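Local coordinates for protein R.Ecl18kI (Enterobacter cloacae, PDB 2GB7) that cleaves double-stranded DNA before the first C of the sequence 5'-CCNGG-3' as a type II restriction endonuclease, with nucleotide flipping contributing to its specificity, at residues D43-N48 with E129-G134; A135-D140 with Q253-L258; V162-V167 with R260-V265. The protein carries 1 engineered substitution. All coordinates share one frame; numbering follows the deposited sequence.

Interaction 1 of 3, residues D43-N48 with E129-G134; sequences DYFLNN and ELLMMG
Phe45 lays one face of its ring over the backbone of Gly134, in the final turn of helix 102-134. The evidence for a CH-pi contact is direct: Gly134 CA stands 3.7 Å from the centroid of the Phe45 ring and 20° off the ring normal, displaced toward the rim. With no side chain on Gly134, the ring can settle on the main chain itself, where the closest pair is Phe45 CD2 with Gly134 O at 3.4 Å. The alpha carbons of Phe45 and Gly134 are also the nearest pair across the contact, at 6.1 Å. The opposite face of the Phe45 ring is met by Tyr44, whose CD2 lies over its centre, so the phenyl group is held from both faces.

Leu131, one turn before Gly134, supplies the second touch. Its CG is anti to the backbone N (chi1 172°), which carries the CD1 methyl to the ring edge, close to the ring plane: Leu131 CD1 lies 3.8 Å from Phe45 CD1. The two side chains slide past each other in opposite directions, giving an alongside fit. No hydrogen bond joins the segments. The polar ordering is local to 43-48, where Asn48 ND2 donates to Tyr44 O at 3.0 Å (157° at the hydrogen), in the carbonyl plane on a lone pair. Tyr44 O also receives the Asn48 N-H at 2.9 Å, so two donors from Asn48 converge on one carbonyl at the end of the short helix.

Helix 42-47 is thereby fastened to the C-terminal end of helix 102-134 in a buried, apolar helix-helix contact. Helix 49-77 brings Tyr52 edge-to-face against Phe45 and also touches Leu131, while Phe32 of helix 24-34 packs on Phe45.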
ATOM      1  N   ASP F  43     -15.122 -12.211  30.234  1.00 14.89           N
ATOM      2  CA  ASP F  43     -16.423 -11.656  29.864  1.00 15.56           C
ATOM      3  C   ASP F  43     -16.317 -10.206  29.419  1.00 15.75           C
ATOM      4  O   ASP F  43     -17.028  -9.782  28.494  1.00 15.89           O
ATOM      5  CB  ASP F  43     -17.432 -11.783  31.012  1.00 16.21           C
ATOM      6  CG  ASP F  43     -18.012 -13.173  31.127  1.00 19.57           C
ATOM      7  OD1 ASP F  43     -17.797 -14.033  30.238  1.00 21.75           O
ATOM      8  OD2 ASP F  43     -18.712 -13.416  32.136  1.00 20.49           O
ATOM      9  N   TYR F  44     -15.431  -9.439  30.058  1.00 14.95           N
ATOM     10  CA  TYR F  44     -15.220  -8.049  29.643  1.00 15.17           C
ATOM     11  C   TYR F  44     -14.859  -7.925  28.157  1.00 14.99           C
ATOM     12  O   TYR F  44     -15.421  -7.103  27.440  1.00 15.29           O
ATOM     13  CB  TYR F  44     -14.158  -7.329  30.491  1.00 15.78           C
ATOM     14  CG  TYR F  44     -13.802  -5.997  29.860  1.00 18.96           C
ATOM     15  CD1 TYR F  44     -14.631  -4.872  30.004  1.00 23.55           C
ATOM     16  CD2 TYR F  44     -12.695  -5.891  29.035  1.00 20.66           C
ATOM     17  CE1 TYR F  44     -14.313  -3.664  29.352  1.00 25.34           C
ATOM     18  CE2 TYR F  44     -12.372  -4.702  28.396  1.00 24.53           C
ATOM     19  CZ  TYR F  44     -13.174  -3.601  28.553  1.00 25.35           C
ATOM     20  OH  TYR F  44     -12.790  -2.455  27.872  1.00 29.18           O
ATOM     21  N   PHE F  45     -13.911  -8.737  27.725  1.00 13.95           N
ATOM     22  CA  PHE F  45     -13.424  -8.679  26.359  1.00 13.89           C
ATOM     23  C   PHE F  45     -14.457  -9.233  25.388  1.00 13.73           C
ATOM     24  O   PHE F  45     -14.586  -8.762  24.266  1.00 13.45           O
ATOM     25  CB  PHE F  45     -12.109  -9.437  26.268  1.00 13.44           C
ATOM     26  CG  PHE F  45     -11.016  -8.787  27.048  1.00 12.79           C
ATOM     27  CD1 PHE F  45     -10.270  -7.748  26.470  1.00 11.75           C
ATOM     28  CD2 PHE F  45     -10.729  -9.179  28.351  1.00 12.33           C
ATOM     29  CE1 PHE F  45      -9.259  -7.120  27.200  1.00 13.20           C
ATOM     30  CE2 PHE F  45      -9.693  -8.552  29.084  1.00 12.02           C
ATOM     31  CZ  PHE F  45      -8.976  -7.511  28.507  1.00 13.93           C
ATOM     32  N   LEU F  46     -15.186 -10.244  25.844  1.00 14.15           N
ATOM     33  CA  LEU F  46     -16.181 -10.887  25.020  1.00 16.15           C
ATOM     34  C   LEU F  46     -17.272  -9.884  24.727  1.00 16.20           C
ATOM     35  O   LEU F  46     -17.791  -9.821  23.605  1.00 17.81           O
ATOM     36  CB  LEU F  46     -16.742 -12.104  25.782  1.00 15.23           C
ATOM     37  CG  LEU F  46     -17.760 -13.020  25.127  1.00 20.59           C
ATOM     38  CD1 LEU F  46     -17.294 -13.423  23.723  1.00 23.80           C
ATOM     39  CD2 LEU F  46     -17.937 -14.238  26.021  1.00 22.21           C
ATOM     40  N   ASN F  47     -17.609  -9.081  25.730  1.00 16.51           N
ATOM     41  CA  ASN F  47     -18.765  -8.212  25.642  1.00 17.50           C
ATOM     42  C   ASN F  47     -18.460  -6.844  25.119  1.00 17.39           C
ATOM     43  O   ASN F  47     -19.347  -6.221  24.536  1.00 18.73           O
ATOM     44  CB  ASN F  47     -19.480  -8.079  26.995  1.00 18.36           C
ATOM     45  CG  ASN F  47     -20.109  -9.369  27.456  1.00 20.08           C
ATOM     46  OD1 ASN F  47     -20.544 -10.204  26.652  1.00 24.67           O
ATOM     47  ND2 ASN F  47     -20.165  -9.543  28.762  1.00 22.50           N
ATOM     48  N   ASN F  48     -17.215  -6.381  25.293  1.00 15.79           N
ATOM     49  CA  ASN F  48     -16.867  -4.975  25.041  1.00 14.35           C
ATOM     50  C   ASN F  48     -15.710  -4.823  24.054  1.00 12.93           C
ATOM     51  O   ASN F  48     -14.914  -3.888  24.200  1.00 12.94           O
ATOM     52  CB  ASN F  48     -16.399  -4.245  26.320  1.00 15.43           C
ATOM     53  CG  ASN F  48     -17.461  -4.183  27.401  1.00 17.66           C
ATOM     54  OD1 ASN F  48     -18.136  -3.163  27.557  1.00 21.84           O
ATOM     55  ND2 ASN F  48     -17.637  -5.279  28.128  1.00 19.50           N
ATOM     56  N   GLU F 129      -4.644  -9.096  19.267  1.00 11.38           N
ATOM     57  CA  GLU F 129      -4.010 -10.231  19.911  1.00 11.22           C
ATOM     58  C   GLU F 129      -4.335 -10.223  21.399  1.00 11.16           C
ATOM     59  O   GLU F 129      -4.815 -11.230  21.954  1.00 10.17           O
ATOM     60  CB  GLU F 129      -2.512 -10.069  19.727  1.00 12.93           C
ATOM     61  CG  GLU F 129      -1.697 -11.151  20.289  1.00 16.77           C
ATOM     62  CD  GLU F 129      -0.229 -10.967  19.965  0.50 19.01           C
ATOM     63  OE1 GLU F 129       0.106 -10.109  19.103  0.50 19.53           O
ATOM     64  OE2 GLU F 129       0.573 -11.703  20.572  0.50 20.77           O
ATOM     65  N   LEU F 130      -4.112  -9.085  22.049  1.00 10.65           N
ATOM     66  CA  LEU F 130      -4.427  -8.988  23.477  1.00 10.77           C
ATOM     67  C   LEU F 130      -5.918  -9.129  23.771  1.00 10.78           C
ATOM     68  O   LEU F 130      -6.275  -9.643  24.806  1.00 11.12           O
ATOM     69  CB  LEU F 130      -3.863  -7.690  24.073  1.00 11.30           C
ATOM     70  CG  LEU F 130      -2.334  -7.679  24.110  1.00 12.58           C
ATOM     71  CD1 LEU F 130      -1.825  -6.298  24.487  1.00 15.53           C
ATOM     72  CD2 LEU F 130      -1.792  -8.690  25.113  1.00 17.20           C
ATOM     73  N   LEU F 131      -6.765  -8.706  22.837  1.00 10.14           N
ATOM     74  CA  LEU F 131      -8.209  -8.929  22.950  1.00  9.93           C
ATOM     75  C   LEU F 131      -8.533 -10.419  23.042  1.00 11.30           C
ATOM     76  O   LEU F 131      -9.276 -10.831  23.897  1.00 10.99           O
ATOM     77  CB  LEU F 131      -8.934  -8.290  21.755  1.00 10.50           C
ATOM     78  CG  LEU F 131     -10.427  -8.577  21.601  1.00 10.27           C
ATOM     79  CD1 LEU F 131     -11.169  -8.070  22.823  1.00 13.31           C
ATOM     80  CD2 LEU F 131     -10.935  -7.894  20.355  1.00 13.09           C
ATOM     81  N   MET F 132      -7.998 -11.214  22.113  1.00 10.32           N
ATOM     82  CA  MET F 132      -8.240 -12.666  22.151  1.00 10.94           C
ATOM     83  C   MET F 132      -7.671 -13.294  23.424  1.00 10.84           C
ATOM     84  O   MET F 132      -8.342 -14.115  24.058  1.00 10.75           O
ATOM     85  CB  MET F 132      -7.621 -13.307  20.904  1.00 10.74           C
ATOM     86  CG  MET F 132      -8.162 -12.752  19.602  1.00 14.44           C
ATOM     87  SD  MET F 132      -9.950 -12.817  19.448  1.00 20.49           S
ATOM     88  CE  MET F 132     -10.132 -14.532  19.007  1.00 22.85           C
ATOM     89  N   MET F 133      -6.476 -12.857  23.854  1.00 10.84           N
ATOM     90  CA  MET F 133      -5.873 -13.361  25.118  1.00 10.80           C
ATOM     91  C   MET F 133      -6.719 -12.998  26.325  1.00 11.40           C
ATOM     92  O   MET F 133      -7.022 -13.847  27.179  1.00 11.84           O
ATOM     93  CB  MET F 133      -4.460 -12.834  25.290  1.00 12.19           C
ATOM     94  CG  MET F 133      -3.563 -13.317  24.182  1.00  9.59           C
ATOM     95  SD  MET F 133      -1.902 -12.670  24.313  1.00 15.49           S
ATOM     96  CE  MET F 133      -1.214 -13.603  22.922  1.00 14.18           C
ATOM     97  N   GLY F 134      -7.157 -11.749  26.366  1.00 10.63           N
ATOM     98  CA  GLY F 134      -8.042 -11.293  27.435  1.00 10.73           C
ATOM     99  C   GLY F 134      -9.333 -12.115  27.483  1.00 10.54           C
ATOM    100  O   GLY F 134      -9.871 -12.420  28.561  1.00 10.55           O
TER

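Interaction 2 of 3, residues A135-D140 with Q253-L258; sequences AGIPVD and QSAMEL
Ile137 packs its CD1 methyl against Ala255 of helix 248-259, just where a Schellman motif closes helix 102-134. Within that motif Gly136 takes a positive phi of 73°, and Ile137 N probably hydrogen-bonds back to Met132 O in the last helical turn. From here the chain runs on to strand 140-141 of the mixed sheet of this PD-(D/E)XK-clan nuclease, while the Ile137 side chain is directed at helix 248-259.

Three residues account for nearly all of the surface buried here, with Ile137 contributing most, then Ala255 and Met256. Ile137 sets CG1 beside its own backbone N, anti to the carbonyl carbon (chi1 -66°), and a nearly straight second torsion extends CD1 outward, where Ile137 CD1 meets Ala255 CB at 3.7 Å. Because Ala255 has only a methyl, the branched side chain can approach close to the helix backbone. Met256 closes the fit from the next position along the helix. Its side chain leaves anti to the backbone N and then bends at the second torsion, bringing the sulfur alongside the isoleucine. The alpha carbons of Ile137 and Met256 are 6.6 Å apart, the shortest such distance between the segments. No hydrogen bond joins the segments; their side chains meet through apolar atoms and the methionine sulfur.

Around it, Met132 of helix 102-134 touches both Ile137 and Ala255, and Met163 of strand 161-163 also packs on Ile137. The loop backbone is anchored separately, with Tyr295 OH hydrogen-bonded to Ile137 O and Val139 N. In the contact itself, Ile137 CG1 faces Met256 SD at 4.3 Å, while Ile137 CD1 reaches to 3.9 Å from Met256 N.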
ATOM      1  N   ALA F 135      -9.855 -12.447  26.301  1.00 11.50           N
ATOM      2  CA  ALA F 135     -11.081 -13.254  26.169  1.00 11.78           C
ATOM      3  C   ALA F 135     -10.867 -14.725  26.570  1.00 11.58           C
ATOM      4  O   ALA F 135     -11.824 -15.489  26.715  1.00 12.65           O
ATOM      5  CB  ALA F 135     -11.593 -13.155  24.753  1.00 10.99           C
ATOM      6  N   GLY F 136      -9.598 -15.083  26.765  1.00 13.45           N
ATOM      7  CA  GLY F 136      -9.133 -16.427  27.114  1.00 12.88           C
ATOM      8  C   GLY F 136      -9.207 -17.421  25.968  1.00 13.99           C
ATOM      9  O   GLY F 136      -9.230 -18.645  26.193  1.00 16.00           O
ATOM     10  N   ILE F 137      -9.311 -16.888  24.758  1.00 13.21           N
ATOM     11  CA  ILE F 137      -9.503 -17.723  23.575  1.00 13.18           C
ATOM     12  C   ILE F 137      -8.119 -18.168  23.112  1.00 12.42           C
ATOM     13  O   ILE F 137      -7.237 -17.351  23.017  1.00 12.40           O
ATOM     14  CB  ILE F 137     -10.280 -16.947  22.497  1.00 13.47           C
ATOM     15  CG1 ILE F 137     -11.708 -16.670  22.990  1.00 15.44           C
ATOM     16  CG2 ILE F 137     -10.324 -17.712  21.155  1.00 12.93           C
ATOM     17  CD1 ILE F 137     -12.515 -15.711  22.124  1.00 18.02           C
ATOM     18  N   PRO F 138      -7.943 -19.485  22.837  1.00 12.60           N
ATOM     19  CA  PRO F 138      -6.627 -19.970  22.376  1.00 13.07           C
ATOM     20  C   PRO F 138      -6.342 -19.507  20.976  1.00 12.56           C
ATOM     21  O   PRO F 138      -7.130 -19.787  20.084  1.00 12.22           O
ATOM     22  CB  PRO F 138      -6.789 -21.490  22.380  1.00 13.77           C
ATOM     23  CG  PRO F 138      -8.279 -21.740  22.242  1.00 13.33           C
ATOM     24  CD  PRO F 138      -8.941 -20.556  22.947  1.00 14.18           C
ATOM     25  N   VAL F 139      -5.226 -18.799  20.810  1.00 12.89           N
ATOM     26  CA  VAL F 139      -4.747 -18.382  19.504  1.00 13.15           C
ATOM     27  C   VAL F 139      -3.240 -18.530  19.414  1.00 14.86           C
ATOM     28  O   VAL F 139      -2.496 -18.383  20.410  1.00 15.02           O
ATOM     29  CB  VAL F 139      -5.114 -16.925  19.137  1.00 13.06           C
ATOM     30  CG1 VAL F 139      -6.626 -16.745  19.042  1.00 14.43           C
ATOM     31  CG2 VAL F 139      -4.464 -15.913  20.147  1.00 12.88           C
ATOM     32  N   ASP F 140      -2.803 -18.863  18.212  1.00 15.30           N
ATOM     33  CA  ASP F 140      -1.423 -18.700  17.847  1.00 15.40           C
ATOM     34  C   ASP F 140      -1.304 -17.409  17.081  1.00 16.60           C
ATOM     35  O   ASP F 140      -2.176 -17.055  16.279  1.00 15.75           O
ATOM     36  CB  ASP F 140      -0.909 -19.858  16.992  1.00 15.54           C
ATOM     37  CG  ASP F 140      -0.603 -21.102  17.814  1.00 18.28           C
ATOM     38  OD1 ASP F 140      -0.730 -21.059  19.059  1.00 19.92           O
ATOM     39  OD2 ASP F 140      -0.271 -22.153  17.216  1.00 20.98           O
ATOM     40  N   GLN F 253     -18.078 -13.508  19.765  1.00 10.16           N
ATOM     41  CA  GLN F 253     -19.077 -14.507  20.110  1.00 11.53           C
ATOM     42  C   GLN F 253     -18.812 -15.788  19.314  1.00 10.72           C
ATOM     43  O   GLN F 253     -18.819 -16.891  19.870  1.00 11.40           O
ATOM     44  CB  GLN F 253     -20.459 -13.970  19.819  1.00 12.76           C
ATOM     45  CG  GLN F 253     -21.534 -14.912  20.305  1.00 16.11           C
ATOM     46  CD  GLN F 253     -21.456 -15.171  21.823  1.00 20.84           C
ATOM     47  OE1 GLN F 253     -21.205 -14.256  22.616  0.50 22.93           O
ATOM     48  NE2 GLN F 253     -21.691 -16.427  22.223  0.50 23.30           N
ATOM     49  N   SER F 254     -18.540 -15.634  18.021  1.00 10.14           N
ATOM     50  CA  SER F 254     -18.230 -16.796  17.176  1.00 12.23           C
ATOM     51  C   SER F 254     -16.943 -17.481  17.644  1.00 12.77           C
ATOM     52  O   SER F 254     -16.883 -18.708  17.735  1.00 13.21           O
ATOM     53  CB  SER F 254     -18.113 -16.340  15.719  1.00 12.41           C
ATOM     54  OG  SER F 254     -19.402 -15.929  15.277  1.00 15.04           O
ATOM     55  N   ALA F 255     -15.931 -16.691  18.010  1.00 11.00           N
ATOM     56  CA  ALA F 255     -14.660 -17.277  18.446  1.00 11.67           C
ATOM     57  C   ALA F 255     -14.843 -18.049  19.725  1.00 12.82           C
ATOM     58  O   ALA F 255     -14.296 -19.137  19.890  1.00 13.88           O
ATOM     59  CB  ALA F 255     -13.582 -16.188  18.640  1.00 12.73           C
ATOM     60  N   MET F 256     -15.656 -17.500  20.619  1.00 11.63           N
ATOM     61  CA  MET F 256     -15.868 -18.108  21.917  1.00 13.84           C
ATOM     62  C   MET F 256     -16.615 -19.412  21.720  1.00 13.79           C
ATOM     63  O   MET F 256     -16.254 -20.436  22.314  1.00 13.71           O
ATOM     64  CB  MET F 256     -16.664 -17.173  22.812  1.00 14.16           C
ATOM     65  CG  MET F 256     -16.808 -17.687  24.230  1.00 17.70           C
ATOM     66  SD  MET F 256     -15.245 -17.983  25.080  1.00 24.74           S
ATOM     67  CE  MET F 256     -15.811 -18.993  26.461  1.00 25.42           C
ATOM     68  N   GLU F 257     -17.607 -19.396  20.834  1.00 13.92           N
ATOM     69  CA  GLU F 257     -18.382 -20.627  20.590  1.00 15.58           C
ATOM     70  C   GLU F 257     -17.512 -21.718  19.997  1.00 15.95           C
ATOM     71  O   GLU F 257     -17.628 -22.873  20.417  1.00 16.58           O
ATOM     72  CB  GLU F 257     -19.595 -20.373  19.699  1.00 15.84           C
ATOM     73  CG  GLU F 257     -20.615 -19.474  20.342  1.00 17.76           C
ATOM     74  CD  GLU F 257     -21.623 -18.894  19.355  1.00 22.38           C
ATOM     75  OE1 GLU F 257     -21.400 -18.970  18.116  1.00 28.04           O
ATOM     76  OE2 GLU F 257     -22.638 -18.349  19.836  1.00 25.61           O
ATOM     77  N   LEU F 258     -16.640 -21.363  19.046  1.00 15.84           N
ATOM     78  CA  LEU F 258     -15.743 -22.361  18.435  1.00 17.24           C
ATOM     79  C   LEU F 258     -14.695 -22.828  19.428  1.00 17.86           C
ATOM     80  O   LEU F 258     -14.358 -24.005  19.457  1.00 18.05           O
ATOM     81  CB  LEU F 258     -15.048 -21.820  17.178  1.00 17.00           C
ATOM     82  CG  LEU F 258     -15.912 -21.672  15.935  1.00 18.78           C
ATOM     83  CD1 LEU F 258     -15.189 -20.831  14.886  1.00 18.95           C
ATOM     84  CD2 LEU F 258     -16.344 -23.024  15.347  1.00 19.91           C
TER

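Interaction 3 of 3, residues V162-V167 with R260-V265; sequences VMPGVV and RKWNNV
Pro164 makes a CH-pi contact with Trp262, placing its pyrrolidine ring over one face of the indole. Pro164 CG lies 3.5 Å from the centroid of the six-membered ring and 16° off its normal, so it sits above the ring centre. Pro164 CD lies over the fused edge, 3.6 Å from Trp262 CE2. The two side chains cross at about a right angle, and the peptide bond before Pro164 is cis.

A Met-aromatic contact joins from the preceding residue. The Met163 chain is bent at both its second and third torsions, which brings SD within 4.8 Å of the centroid of the Trp262 five-membered ring. The approach is oblique, 45° from the normal, and the terminal methyl adds a further touch, Met163 CE to Trp262 NE1 at 4.1 Å.

Hydrogen bonding fixes the indole from outside the pair of segments: Trp262 NE1 donates to Asn175 O, which satisfies the nitrogen. Strand 161-163, the second strand of the mixed sheet of this PD-(D/E)XK-clan domain, runs into a cis-proline, Pro164, whose ring meets a tryptophan face from the loop after helix 248-259 in a proline-aromatic CH-pi contact.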
ATOM      1  N   VAL F 162      -4.665 -17.375  14.640  1.00 10.33           N
ATOM      2  CA  VAL F 162      -5.203 -18.670  14.274  1.00  9.81           C
ATOM      3  C   VAL F 162      -5.756 -19.329  15.542  1.00 10.21           C
ATOM      4  O   VAL F 162      -5.006 -19.598  16.479  1.00 10.71           O
ATOM      5  CB  VAL F 162      -4.105 -19.579  13.730  1.00 10.02           C
ATOM      6  CG1 VAL F 162      -4.681 -20.949  13.340  1.00  8.76           C
ATOM      7  CG2 VAL F 162      -3.344 -18.921  12.531  1.00 10.89           C
ATOM      8  N   MET F 163      -7.053 -19.582  15.562  1.00  9.88           N
ATOM      9  CA  MET F 163      -7.720 -20.182  16.725  1.00  9.90           C
ATOM     10  C   MET F 163      -8.056 -21.620  16.326  1.00  9.76           C
ATOM     11  O   MET F 163      -8.782 -21.830  15.349  1.00  9.12           O
ATOM     12  CB  MET F 163      -9.008 -19.394  16.998  1.00 10.83           C
ATOM     13  CG  MET F 163      -9.695 -19.595  18.334  1.00 12.61           C
ATOM     14  SD  MET F 163     -10.273 -21.295  18.613  1.00 15.41           S
ATOM     15  CE  MET F 163     -11.520 -21.448  17.351  1.00 14.49           C
ATOM     16  N   PRO F 164      -7.625 -22.616  17.124  1.00 10.00           N
ATOM     17  CA  PRO F 164      -6.885 -22.527  18.390  1.00 10.53           C
ATOM     18  C   PRO F 164      -5.383 -22.530  18.258  1.00 10.43           C
ATOM     19  O   PRO F 164      -4.659 -22.260  19.236  1.00 13.23           O
ATOM     20  CB  PRO F 164      -7.361 -23.780  19.132  1.00  9.66           C
ATOM     21  CG  PRO F 164      -7.446 -24.829  17.990  1.00 10.29           C
ATOM     22  CD  PRO F 164      -8.011 -24.010  16.812  1.00 10.67           C
ATOM     23  N   GLY F 165      -4.870 -22.862  17.083  1.00  9.47           N
ATOM     24  CA  GLY F 165      -3.439 -22.891  16.948  1.00 10.96           C
ATOM     25  C   GLY F 165      -3.091 -23.386  15.577  1.00 10.55           C
ATOM     26  O   GLY F 165      -3.932 -24.002  14.907  1.00 10.01           O
ATOM     27  N   VAL F 166      -1.849 -23.125  15.168  1.00 11.54           N
ATOM     28  CA  VAL F 166      -1.365 -23.609  13.860  1.00 11.96           C
ATOM     29  C   VAL F 166      -1.297 -25.142  13.742  1.00 11.28           C
ATOM     30  O   VAL F 166      -1.587 -25.678  12.686  1.00 10.57           O
ATOM     31  CB  VAL F 166      -0.010 -22.966  13.441  1.00 13.11           C
ATOM     32  CG1 VAL F 166      -0.199 -21.467  13.265  1.00 14.19           C
ATOM     33  CG2 VAL F 166       1.087 -23.241  14.467  1.00 14.90           C
ATOM     34  N   VAL F 167      -0.928 -25.843  14.815  1.00 11.29           N
ATOM     35  CA  VAL F 167      -0.826 -27.314  14.744  1.00 11.50           C
ATOM     36  C   VAL F 167      -2.188 -27.929  14.454  1.00 11.34           C
ATOM     37  O   VAL F 167      -2.333 -28.781  13.561  1.00 10.99           O
ATOM     38  CB  VAL F 167      -0.193 -27.899  16.018  1.00 10.85           C
ATOM     39  CG1 VAL F 167      -0.273 -29.446  16.054  1.00 11.40           C
ATOM     40  CG2 VAL F 167       1.245 -27.472  16.119  1.00 11.79           C
ATOM     41  N   ARG F 260     -14.928 -23.320  22.580  1.00 20.33           N
ATOM     42  CA  ARG F 260     -15.468 -24.337  23.495  1.00 21.02           C
ATOM     43  C   ARG F 260     -15.307 -25.751  22.957  1.00 20.80           C
ATOM     44  O   ARG F 260     -15.276 -26.708  23.737  1.00 21.31           O
ATOM     45  CB  ARG F 260     -16.942 -24.096  23.809  1.00 21.49           C
ATOM     46  CG  ARG F 260     -17.238 -22.787  24.485  1.00 24.56           C
ATOM     47  CD  ARG F 260     -18.700 -22.784  24.884  1.00 29.84           C
ATOM     48  NE  ARG F 260     -19.401 -21.628  24.340  1.00 34.84           N
ATOM     49  CZ  ARG F 260     -19.511 -20.448  24.947  1.00 35.83           C
ATOM     50  NH1 ARG F 260     -18.961 -20.238  26.141  1.00 36.47           N
ATOM     51  NH2 ARG F 260     -20.181 -19.473  24.349  1.00 37.58           N
ATOM     52  N   LYS F 261     -15.235 -25.885  21.637  1.00 20.12           N
ATOM     53  CA  LYS F 261     -15.031 -27.184  21.003  1.00 20.81           C
ATOM     54  C   LYS F 261     -13.604 -27.713  21.219  1.00 20.70           C
ATOM     55  O   LYS F 261     -13.320 -28.899  21.012  1.00 21.51           O
ATOM     56  CB  LYS F 261     -15.382 -27.115  19.519  1.00 21.33           C
ATOM     57  CG  LYS F 261     -16.778 -26.597  19.239  1.00 22.05           C
ATOM     58  CD  LYS F 261     -16.954 -26.393  17.754  1.00 24.71           C
ATOM     59  CE  LYS F 261     -18.230 -25.629  17.429  1.00 26.80           C
ATOM     60  NZ  LYS F 261     -19.445 -26.447  17.631  1.00 29.04           N
ATOM     61  N   TRP F 262     -12.724 -26.843  21.684  1.00 20.39           N
ATOM     62  CA  TRP F 262     -11.332 -27.185  21.897  1.00 20.71           C
ATOM     63  C   TRP F 262     -11.003 -27.356  23.376  1.00 22.53           C
ATOM     64  O   TRP F 262      -9.861 -27.666  23.733  1.00 22.16           O
ATOM     65  CB  TRP F 262     -10.463 -26.094  21.284  1.00 19.99           C
ATOM     66  CG  TRP F 262     -10.627 -26.059  19.811  1.00 18.02           C
ATOM     67  CD1 TRP F 262     -11.405 -25.207  19.090  1.00 16.45           C
ATOM     68  CD2 TRP F 262     -10.029 -26.956  18.876  1.00 16.56           C
ATOM     69  NE1 TRP F 262     -11.310 -25.508  17.735  1.00 16.07           N
ATOM     70  CE2 TRP F 262     -10.461 -26.566  17.582  1.00 15.40           C
ATOM     71  CE3 TRP F 262      -9.141 -28.033  19.004  1.00 16.50           C
ATOM     72  CZ2 TRP F 262     -10.048 -27.230  16.417  1.00 16.36           C
ATOM     73  CZ3 TRP F 262      -8.731 -28.698  17.856  1.00 15.64           C
ATOM     74  CH2 TRP F 262      -9.189 -28.295  16.574  1.00 16.20           C
ATOM     75  N   ASN F 263     -12.009 -27.161  24.225  1.00 24.79           N
ATOM     76  CA  ASN F 263     -11.829 -27.170  25.674  1.00 27.40           C
ATOM     77  C   ASN F 263     -11.210 -28.431  26.249  1.00 28.38           C
ATOM     78  O   ASN F 263     -10.113 -28.377  26.823  1.00 29.08           O
ATOM     79  CB  ASN F 263     -13.143 -26.874  26.380  1.00 27.96           C
ATOM     80  CG  ASN F 263     -13.153 -25.517  27.009  1.00 30.73           C
ATOM     81  OD1 ASN F 263     -12.326 -25.217  27.875  0.50 33.50           O
ATOM     82  ND2 ASN F 263     -14.094 -24.674  26.586  0.50 32.54           N
ATOM     83  N   ASN F 264     -11.908 -29.553  26.112  1.00 29.18           N
ATOM     84  CA  ASN F 264     -11.374 -30.833  26.602  1.00 30.13           C
ATOM     85  C   ASN F 264     -11.108 -31.828  25.478  1.00 30.00           C
ATOM     86  O   ASN F 264     -11.680 -32.927  25.434  1.00 30.39           O
ATOM     87  CB  ASN F 264     -12.214 -31.434  27.746  1.00 30.69           C
ATOM     88  CG  ASN F 264     -13.709 -31.484  27.436  1.00 32.24           C
ATOM     89  OD1 ASN F 264     -14.529 -31.468  28.355  0.50 33.88           O
ATOM     90  ND2 ASN F 264     -14.067 -31.561  26.154  0.50 33.13           N
ATOM     91  N   VAL F 265     -10.226 -31.420  24.573  1.00 29.37           N
ATOM     92  CA  VAL F 265      -9.802 -32.262  23.467  1.00 28.85           C
ATOM     93  C   VAL F 265      -8.592 -33.086  23.919  1.00 28.41           C
ATOM     94  O   VAL F 265      -7.628 -32.556  24.479  1.00 28.04           O
ATOM     95  CB  VAL F 265      -9.525 -31.416  22.173  1.00 28.60           C
ATOM     96  CG1 VAL F 265      -8.685 -30.211  22.494  1.00 29.70           C
ATOM     97  CG2 VAL F 265      -8.869 -32.248  21.068  1.00 28.52           C
TER

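The three contacts lie on one side of the molecule's centre: the centres of interactions 1 and 2 are about 9 Å apart, those of 2 and 3 about 8 Å, and those of 1 and 3 about 17 Å. Interaction 1 closes along the sequence before interaction 2 opens; interactions 2 and 3 interleave. Their first segments meet where the antiparallel strands 140-141 and 161-163 pair, with Asp140 N 2.9 Å from Val162 O, a probable hydrogen bond. Their second segments follow one another, on helix 248-259 and in the loop after it. Together the contacts run from helix 42-47, past the end of helix 102-134, to the nuclease sheet, nearest atoms about 11 to 13 Å from the bound DNA.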